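Local coordinates for putative oxidoreductase (Pseudomonas putida, PDB 3L6D), which probably binds NADP(H) through a Rossmann-type N-terminal domain and acts as an oxidoreductase, perhaps resembling the related reductive aminases, at the interface of chains A and B. Numbering follows the deposited sequence. Chains: chain A/B, Putative oxidoreductase.

Contact 1: the interface of chains A and B. Residues chain A 207, 210-211, 214-215; chain B 140, 167, 175, 179.
A:Leu210 and A:Leu211, consecutive on helix 204-232, receive the phenyl ring of B:Phe175 from helix 169-199 in an apolar patch that probably helps join the subunits, a worked example of neighbours sharing one aromatic knob. Two contacts are of the CH-pi kind. Methyl CD2 of A:Leu210 rides over one face of the phenyl, displaced toward the rim, with CZ of B:Phe175 3.6 Å from it. On the imidazole of B:His140 the visitor is a main-chain atom: CA of A:Thr214 stands 3.8 Å above the ring plane, over its centre.

Apolar packing makes up the rest. CD1 of A:Leu211 touches both CE1 of B:Phe175, at 3.4 Å, and CA of B:Leu179, the latter tighter than ordinary van der Waals contact. The methyls of B:Leu179 part company, CD1 going to CB of A:Ser215 at 3.5 Å and CD2 to CG2 of A:Thr214 at 3.8 Å. With CG of B:Phe175 trans to the backbone N (chi1 179°), the ring lies edge-on to the main chain of helix 204-232, where A:Leu210 O and A:Leu211 N sit in its plane. Replacing this phenylalanine by alanine would probably leave both leucines facing a gap and CD2 of A:Leu210 without its aromatic partner.

Hydrogen bonds within chain A fix the hydroxyls: A:Ser215 OG donates to A:Leu211 O, and A:Thr214 OG1 to A:Leu210 O at 2.7 Å, which leaves CG2 of A:Thr214 directed at CB of B:His140.

Contact 2: the interface of chains A and B. Residues chain A 167, 174-175, 178; chain B 202, 207, 210-211, 214.
The phenyl ring of A:Phe175 takes B:Leu210 on one face, where methyl CD2 lies 3.6 Å above the plane and offset toward the rim; at its edge, in plane, are the main-chain atoms B:Leu210 O and B:Leu211 N. The branch point of B:Leu210 joins the contact, CG lying 3.5 Å from CZ of A:Phe175. Beside the ring, CG2 of B:Thr207 approaches CD1 of A:Phe175 at 4.0 Å, the two side chains running past each other in opposite directions.

Behind the ring, CD1 of B:Leu202 rests on the start of the same residue, 3.9 Å from CA of A:Phe175, and also meets CB of A:Ala174. B:Leu211 turns its outer branch (chi2 161°) so that CD1 reaches CG2 of A:Val178 at 3.9 Å, crossing it nearly perpendicularly. If A:Phe175 were a serine, B:Leu210 and B:Thr207 would probably lose their common aromatic partner, leaving a gap beside B:Leu211.

Within chain B, OG1 of B:Thr214 donates to B:Leu210 O at 2.7 Å, fixing the threonine's rotation near the ring. The patch plugs helix 169-199 of one subunit into helix 204-232 of the other and so probably helps hold the dimer together.

Contact 3: the interface of chains A and B. Residues chain A 269, 271-272, 293; chain B 192, 262, 264-265.
A:Phe293 and A:Val272 meet B:Trp262, B:Pro264 and B:Glu192 in a largely apolar interface of the deposited two-chain assembly, which probably joins the C-terminal halves of the subunits; helix 264-281 of one packs beside the beginning of the same helix in the other, and the 3-10 helix 286-293 fits alongside. The phenyl of A:Phe293 lies against the stem of B:Glu192: CA of the glutamate stands 3.6 Å above the ring plane, offset toward the rim, while its CB meets CZ of A:Phe293 at 3.6 Å. CE3 of the B:Trp262 indole approaches CE2 of A:Phe293 at 3.9 Å, the aromatic side chains crossing at about a right angle.

The indole is set by its own chain, CD of B:Pro264 covering the centre of one face. CG of that proline packs closely on CG2 of A:Val272, at 3.5 Å, and the same methyl touches CG2 of B:Val265 at 3.9 Å. A:Gln271 contributes more loosely, its amide oxygen OE1 3.8 Å from CB of B:Pro264.

The carboxylate of B:Glu192 does second-shell work. Chi1 near 180° points CG away from the backbone N, and the chain continues extended to the first turn of helix 264-281, where OE1 accepts from B:Val265 N at 2.8 Å through its syn lone pair. The start of that helix would probably favour the charged carboxylate. With glutamate supporting the helix start and, separately, proline the indole, the site gives A:Phe293, near the C-terminus, a surface to pack on.

Contact 4: the interface of chains A and B. Residues chain A 190, 208-209, 212; chain B 223-224, 227, 230.
A:Arg209 bends at chi3 (-70°) and B:Glu224 at chi2 (63°), and these two kinks bring guanidinium and carboxylate together between the paired 204-232 helices of the C-terminal domain, which belongs to the NADPH-dependent reductive aminase-like family. NH1 of A:Arg209 donates to OE2 of B:Glu224 at 2.8 Å, a salt bridge that is almost straight, 173° at the hydrogen. The carboxylate oxygen lies in the guanidinium plane and is met on its syn side, and the two flat groups are nearly coplanar. B:Glu224 is poorly ordered, however, so the details of this bridge deserve caution.

B:Val227 is the hub of the apolar part, with its two methyls sent to different neighbours. CG1 lies over the centre of the guanidinium, 3.7 Å from CZ of A:Arg209, and thus shields one face of the charged group. CG2 instead reaches CZ at the far end of the A:Phe190 ring, 3.7 Å away, and also touches CD2 of A:Leu212.

The other methyl of A:Leu212, CD1, packs on CD1 of B:Leu223 at 3.6 Å. From the same B:Leu223 the second branch, CD2, meets the base of the phenylalanine, 3.6 Å from CB of A:Phe190. The phenyl ring is flanked within chain A by A:Ala208 O and A:Leu212 N, which lie at its edge in plane. Farther along the helix, CD1 of B:Leu230 touches CB of A:Ala208 at 3.6 Å.

Contact 1: the interface of chains A and B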
# COMPACT_ATOMS: atom_id res chain seq x y z
N THR A 207 -14.53 8.44 5.69
CA THR A 207 -13.51 8.71 4.67
C THR A 207 -12.38 7.71 4.65
O THR A 207 -11.86 7.39 3.56
CB THR A 207 -13.02 10.15 4.78
OG1 THR A 207 -14.17 10.98 4.80
CG2 THR A 207 -12.14 10.52 3.61
N LEU A 210 -13.65 4.63 2.71
CA LEU A 210 -13.76 4.95 1.28
C LEU A 210 -12.38 5.08 0.66
O LEU A 210 -12.13 4.62 -0.45
CB LEU A 210 -14.59 6.24 1.07
CG LEU A 210 -15.21 6.42 -0.33
CD1 LEU A 210 -16.29 5.33 -0.63
CD2 LEU A 210 -15.75 7.87 -0.52
N LEU A 211 -11.45 5.72 1.38
CA LEU A 211 -10.10 5.92 0.85
C LEU A 211 -9.44 4.58 0.62
O LEU A 211 -8.84 4.34 -0.45
CB LEU A 211 -9.26 6.80 1.80
CG LEU A 211 -8.14 7.66 1.22
CD1 LEU A 211 -8.72 8.75 0.33
CD2 LEU A 211 -7.30 8.29 2.33
N THR A 214 -11.35 2.59 -2.33
CA THR A 214 -11.22 3.21 -3.62
C THR A 214 -9.78 3.16 -4.18
O THR A 214 -9.58 3.25 -5.40
CB THR A 214 -11.80 4.69 -3.59
OG1 THR A 214 -13.11 4.67 -2.99
CG2 THR A 214 -11.91 5.25 -5.01
N SER A 215 -8.79 2.98 -3.32
CA SER A 215 -7.42 2.93 -3.80
C SER A 215 -6.80 1.53 -3.87
O SER A 215 -5.79 1.37 -4.54
CB SER A 215 -6.51 3.85 -2.96
OG SER A 215 -6.48 3.43 -1.60
N HIS B 140 -12.05 2.07 -10.09
CA HIS B 140 -12.97 2.98 -9.44
C HIS B 140 -12.97 4.34 -10.16
O HIS B 140 -11.98 4.71 -10.79
CB HIS B 140 -12.61 3.20 -7.95
CG HIS B 140 -13.05 2.10 -7.03
ND1 HIS B 140 -14.02 2.28 -6.06
CD2 HIS B 140 -12.60 0.83 -6.89
CE1 HIS B 140 -14.18 1.15 -5.39
NE2 HIS B 140 -13.33 0.25 -5.87
N LEU B 167 -20.02 12.19 -5.26
CA LEU B 167 -19.92 13.04 -4.12
C LEU B 167 -20.23 14.48 -4.57
O LEU B 167 -19.96 14.83 -5.74
CB LEU B 167 -18.49 12.98 -3.54
CG LEU B 167 -18.08 11.63 -2.96
CD1 LEU B 167 -16.59 11.63 -2.72
CD2 LEU B 167 -18.87 11.44 -1.66
N PHE B 175 -11.76 14.68 -1.82
CA PHE B 175 -11.55 13.26 -1.69
C PHE B 175 -10.56 12.75 -2.76
O PHE B 175 -9.70 11.91 -2.48
CB PHE B 175 -12.85 12.50 -1.80
CG PHE B 175 -12.66 11.02 -1.69
CD1 PHE B 175 -12.22 10.47 -0.49
CD2 PHE B 175 -12.91 10.20 -2.76
CE1 PHE B 175 -12.00 9.08 -0.36
CE2 PHE B 175 -12.71 8.81 -2.67
CZ PHE B 175 -12.25 8.25 -1.44
N LEU B 179 -7.11 10.96 -1.85
CA LEU B 179 -7.01 9.58 -2.38
C LEU B 179 -5.75 9.44 -3.26
O LEU B 179 -5.02 8.45 -3.13
CB LEU B 179 -8.23 9.21 -3.20
CG LEU B 179 -8.16 7.89 -3.97
CD1 LEU B 179 -8.43 6.77 -3.01
CD2 LEU B 179 -9.19 7.87 -5.08

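Contact 2: the interface of chains A and B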
# COMPACT_ATOMS: atom_id res chain seq x y z
N LEU A 167 17.10 -16.43 4.05
CA LEU A 167 18.12 -15.66 3.29
C LEU A 167 19.46 -15.73 4.04
O LEU A 167 19.45 -15.78 5.27
CB LEU A 167 17.67 -14.20 3.14
CG LEU A 167 16.41 -14.02 2.27
CD1 LEU A 167 15.90 -12.59 2.28
CD2 LEU A 167 16.69 -14.50 0.84
N ALA A 174 19.22 -6.99 5.72
CA ALA A 174 19.02 -5.89 4.76
C ALA A 174 17.60 -5.97 4.20
O ALA A 174 16.89 -4.95 4.10
CB ALA A 174 20.07 -5.94 3.63
N PHE A 175 17.17 -7.17 3.84
CA PHE A 175 15.82 -7.32 3.28
C PHE A 175 14.73 -6.96 4.30
O PHE A 175 13.75 -6.26 3.97
CB PHE A 175 15.60 -8.72 2.71
CG PHE A 175 14.21 -8.93 2.17
CD1 PHE A 175 13.80 -8.31 0.98
CD2 PHE A 175 13.32 -9.70 2.87
CE1 PHE A 175 12.51 -8.49 0.50
CE2 PHE A 175 12.00 -9.89 2.41
CZ PHE A 175 11.60 -9.27 1.21
N VAL A 178 14.47 -3.00 4.52
CA VAL A 178 13.76 -2.38 3.39
C VAL A 178 12.29 -2.79 3.33
O VAL A 178 11.42 -1.98 2.97
CB VAL A 178 14.53 -2.49 2.03
CG1 VAL A 178 15.93 -1.91 2.17
CG2 VAL A 178 14.60 -3.89 1.52
N LEU B 202 21.16 -5.87 -2.81
CA LEU B 202 19.98 -6.65 -3.19
C LEU B 202 19.48 -6.16 -4.56
O LEU B 202 18.95 -5.07 -4.66
CB LEU B 202 18.86 -6.53 -2.14
CG LEU B 202 19.23 -6.73 -0.66
CD1 LEU B 202 18.04 -6.58 0.21
CD2 LEU B 202 19.95 -8.09 -0.39
N THR B 207 14.53 -8.56 -5.91
CA THR B 207 14.08 -8.10 -4.62
C THR B 207 12.69 -7.50 -4.68
O THR B 207 11.90 -7.62 -3.73
CB THR B 207 15.12 -7.17 -4.02
OG1 THR B 207 16.40 -7.82 -4.10
CG2 THR B 207 14.80 -6.88 -2.59
N LEU B 210 9.87 -10.12 -4.27
CA LEU B 210 9.87 -10.58 -2.87
C LEU B 210 9.37 -9.51 -1.91
O LEU B 210 8.65 -9.82 -0.97
CB LEU B 210 11.26 -11.06 -2.42
CG LEU B 210 11.25 -11.85 -1.11
CD1 LEU B 210 10.36 -13.11 -1.20
CD2 LEU B 210 12.68 -12.22 -0.62
N LEU B 211 9.75 -8.26 -2.13
CA LEU B 211 9.33 -7.19 -1.22
C LEU B 211 7.81 -7.03 -1.28
O LEU B 211 7.14 -7.01 -0.25
CB LEU B 211 10.04 -5.86 -1.54
CG LEU B 211 10.29 -4.95 -0.32
CD1 LEU B 211 11.37 -3.89 -0.59
CD2 LEU B 211 9.02 -4.27 0.14
N THR B 214 6.01 -10.26 0.25
CA THR B 214 6.24 -10.48 1.68
C THR B 214 5.54 -9.41 2.54
O THR B 214 5.27 -9.64 3.72
CB THR B 214 7.77 -10.63 1.98
OG1 THR B 214 8.34 -11.60 1.08
CG2 THR B 214 7.98 -11.16 3.38

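Contact 3: the interface of chains A and B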
# COMPACT_ATOMS: atom_id res chain seq x y z
N VAL A 269 7.58 12.70 -1.31
CA VAL A 269 7.26 11.98 -2.53
C VAL A 269 7.42 12.88 -3.74
O VAL A 269 8.04 12.50 -4.72
CB VAL A 269 5.81 11.39 -2.48
CG1 VAL A 269 5.35 10.94 -3.90
CG2 VAL A 269 5.73 10.27 -1.49
N GLN A 271 9.28 15.55 -3.94
CA GLN A 271 10.72 15.85 -4.04
C GLN A 271 11.48 14.73 -4.77
O GLN A 271 12.39 15.02 -5.56
CB GLN A 271 11.30 16.07 -2.66
CG GLN A 271 12.74 16.51 -2.66
CD GLN A 271 13.39 16.38 -1.29
OE1 GLN A 271 12.85 15.71 -0.39
NE2 GLN A 271 14.56 17.00 -1.12
N VAL A 272 11.10 13.47 -4.50
CA VAL A 272 11.69 12.29 -5.13
C VAL A 272 11.43 12.27 -6.64
O VAL A 272 12.38 12.17 -7.45
CB VAL A 272 11.15 10.96 -4.47
CG1 VAL A 272 11.41 9.76 -5.34
CG2 VAL A 272 11.77 10.77 -3.09
N PHE A 293 17.46 6.34 -6.88
CA PHE A 293 18.04 6.02 -5.57
C PHE A 293 19.40 5.30 -5.62
O PHE A 293 20.04 5.16 -4.58
CB PHE A 293 17.06 5.18 -4.72
CG PHE A 293 15.78 5.90 -4.41
CD1 PHE A 293 14.65 5.68 -5.17
CD2 PHE A 293 15.73 6.83 -3.37
CE1 PHE A 293 13.47 6.37 -4.91
CE2 PHE A 293 14.53 7.53 -3.10
CZ PHE A 293 13.42 7.29 -3.85
N GLU B 192 11.22 3.70 -3.31
CA GLU B 192 12.30 4.09 -2.39
C GLU B 192 12.94 2.87 -1.65
O GLU B 192 14.16 2.79 -1.53
CB GLU B 192 11.82 5.19 -1.40
CG GLU B 192 12.89 5.64 -0.36
CD GLU B 192 12.42 6.72 0.61
OE1 GLU B 192 12.48 7.92 0.26
OE2 GLU B 192 12.03 6.38 1.74
N TRP B 262 19.67 7.38 0.50
CA TRP B 262 18.82 8.57 0.56
C TRP B 262 17.38 8.09 0.61
O TRP B 262 16.88 7.46 -0.33
CB TRP B 262 19.01 9.42 -0.68
CG TRP B 262 18.21 10.71 -0.74
CD1 TRP B 262 18.19 11.72 0.18
CD2 TRP B 262 17.34 11.13 -1.81
NE1 TRP B 262 17.36 12.74 -0.25
CE2 TRP B 262 16.82 12.40 -1.46
CE3 TRP B 262 16.95 10.55 -3.03
CZ2 TRP B 262 15.94 13.11 -2.28
CZ3 TRP B 262 16.05 11.26 -3.85
CH2 TRP B 262 15.56 12.52 -3.46
N PRO B 264 14.30 10.12 1.64
CA PRO B 264 13.55 11.26 2.16
C PRO B 264 12.12 10.92 2.57
O PRO B 264 11.61 11.55 3.50
CB PRO B 264 13.51 12.22 0.96
CG PRO B 264 13.68 11.33 -0.23
CD PRO B 264 14.69 10.33 0.23
N VAL B 265 11.48 9.97 1.89
CA VAL B 265 10.08 9.62 2.21
C VAL B 265 10.07 8.97 3.58
O VAL B 265 9.32 9.39 4.47
CB VAL B 265 9.40 8.72 1.14
CG1 VAL B 265 7.93 8.48 1.51
CG2 VAL B 265 9.48 9.37 -0.23

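Contact 4: the interface of chains A and B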
# COMPACT_ATOMS: atom_id res chain seq x y z
N PHE A 190 -1.12 6.52 4.39
CA PHE A 190 -2.57 6.40 4.63
C PHE A 190 -3.03 7.31 5.80
O PHE A 190 -4.01 8.01 5.63
CB PHE A 190 -2.99 4.92 4.85
CG PHE A 190 -4.49 4.73 5.00
CD1 PHE A 190 -5.33 4.66 3.88
CD2 PHE A 190 -5.06 4.57 6.27
CE1 PHE A 190 -6.74 4.48 4.03
CE2 PHE A 190 -6.43 4.41 6.43
CZ PHE A 190 -7.27 4.35 5.29
N ALA A 208 -11.97 7.22 5.81
CA ALA A 208 -10.89 6.24 5.90
C ALA A 208 -11.28 4.96 5.12
O ALA A 208 -10.50 4.44 4.29
CB ALA A 208 -10.58 5.91 7.34
N ARG A 209 -12.50 4.51 5.36
CA ARG A 209 -12.97 3.30 4.64
C ARG A 209 -13.04 3.52 3.14
O ARG A 209 -12.50 2.73 2.36
CB ARG A 209 -14.30 2.75 5.16
CG ARG A 209 -14.61 1.37 4.52
CD ARG A 209 -15.69 0.56 5.24
NE ARG A 209 -15.33 0.01 6.56
CZ ARG A 209 -14.42 -0.94 6.80
NH1 ARG A 209 -13.65 -1.48 5.84
NH2 ARG A 209 -14.24 -1.33 8.05
N LEU A 212 -9.53 3.68 1.60
CA LEU A 212 -8.93 2.33 1.45
C LEU A 212 -9.53 1.58 0.29
O LEU A 212 -8.81 1.06 -0.57
CB LEU A 212 -9.10 1.47 2.73
CG LEU A 212 -8.37 0.11 2.78
CD1 LEU A 212 -6.86 0.34 2.53
CD2 LEU A 212 -8.55 -0.62 4.11
N LEU B 223 -3.88 -1.66 7.34
CA LEU B 223 -4.78 -0.59 6.91
C LEU B 223 -6.25 -0.88 7.26
O LEU B 223 -6.97 0.00 7.72
CB LEU B 223 -4.66 -0.31 5.41
CG LEU B 223 -3.29 0.17 4.89
CD1 LEU B 223 -3.32 0.42 3.37
CD2 LEU B 223 -2.94 1.43 5.59
N GLU B 224 -6.66 -2.13 7.07
CA GLU B 224 -8.01 -2.54 7.42
C GLU B 224 -8.25 -2.36 8.94
O GLU B 224 -9.28 -1.84 9.37
CB GLU B 224 -8.22 -4.00 6.96
CG GLU B 224 -9.66 -4.51 7.07
CD GLU B 224 -10.66 -3.75 6.18
OE1 GLU B 224 -10.36 -3.54 4.97
OE2 GLU B 224 -11.75 -3.41 6.69
N VAL B 227 -8.54 1.38 9.77
CA VAL B 227 -9.89 1.84 9.40
C VAL B 227 -10.92 1.46 10.49
O VAL B 227 -11.75 2.28 10.90
CB VAL B 227 -10.35 1.29 8.01
CG1 VAL B 227 -11.84 1.55 7.79
CG2 VAL B 227 -9.53 1.93 6.85
N LEU B 230 -10.34 3.73 13.37
CA LEU B 230 -10.77 5.10 13.08
C LEU B 230 -12.30 5.23 13.12
O LEU B 230 -12.84 6.26 13.61
CB LEU B 230 -10.22 5.56 11.73
CG LEU B 230 -8.72 5.77 11.60
CD1 LEU B 230 -8.32 5.97 10.12
CD2 LEU B 230 -8.26 6.96 12.49

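Contact 1 and contact 2 share a symmetry-related core around Phe175, though Leu211 takes a different chi2 in the two chains; about 30 Å apart between the centres of their C-alpha atoms, each joins helix 169-199 of one chain to helix 204-232 of the other. Contact 4 lies about 10 Å from contact 1 and uses the same stretch of helix 204-232 in chain A, whose other residues there face its counterpart in chain B. Contact 3, about 18 Å from contact 2 and 25 Å from contact 1, adds the C-terminal segments. Helix 169-199 enters all four, so the subunits' long helices interleave, suggesting an intertwined dimer.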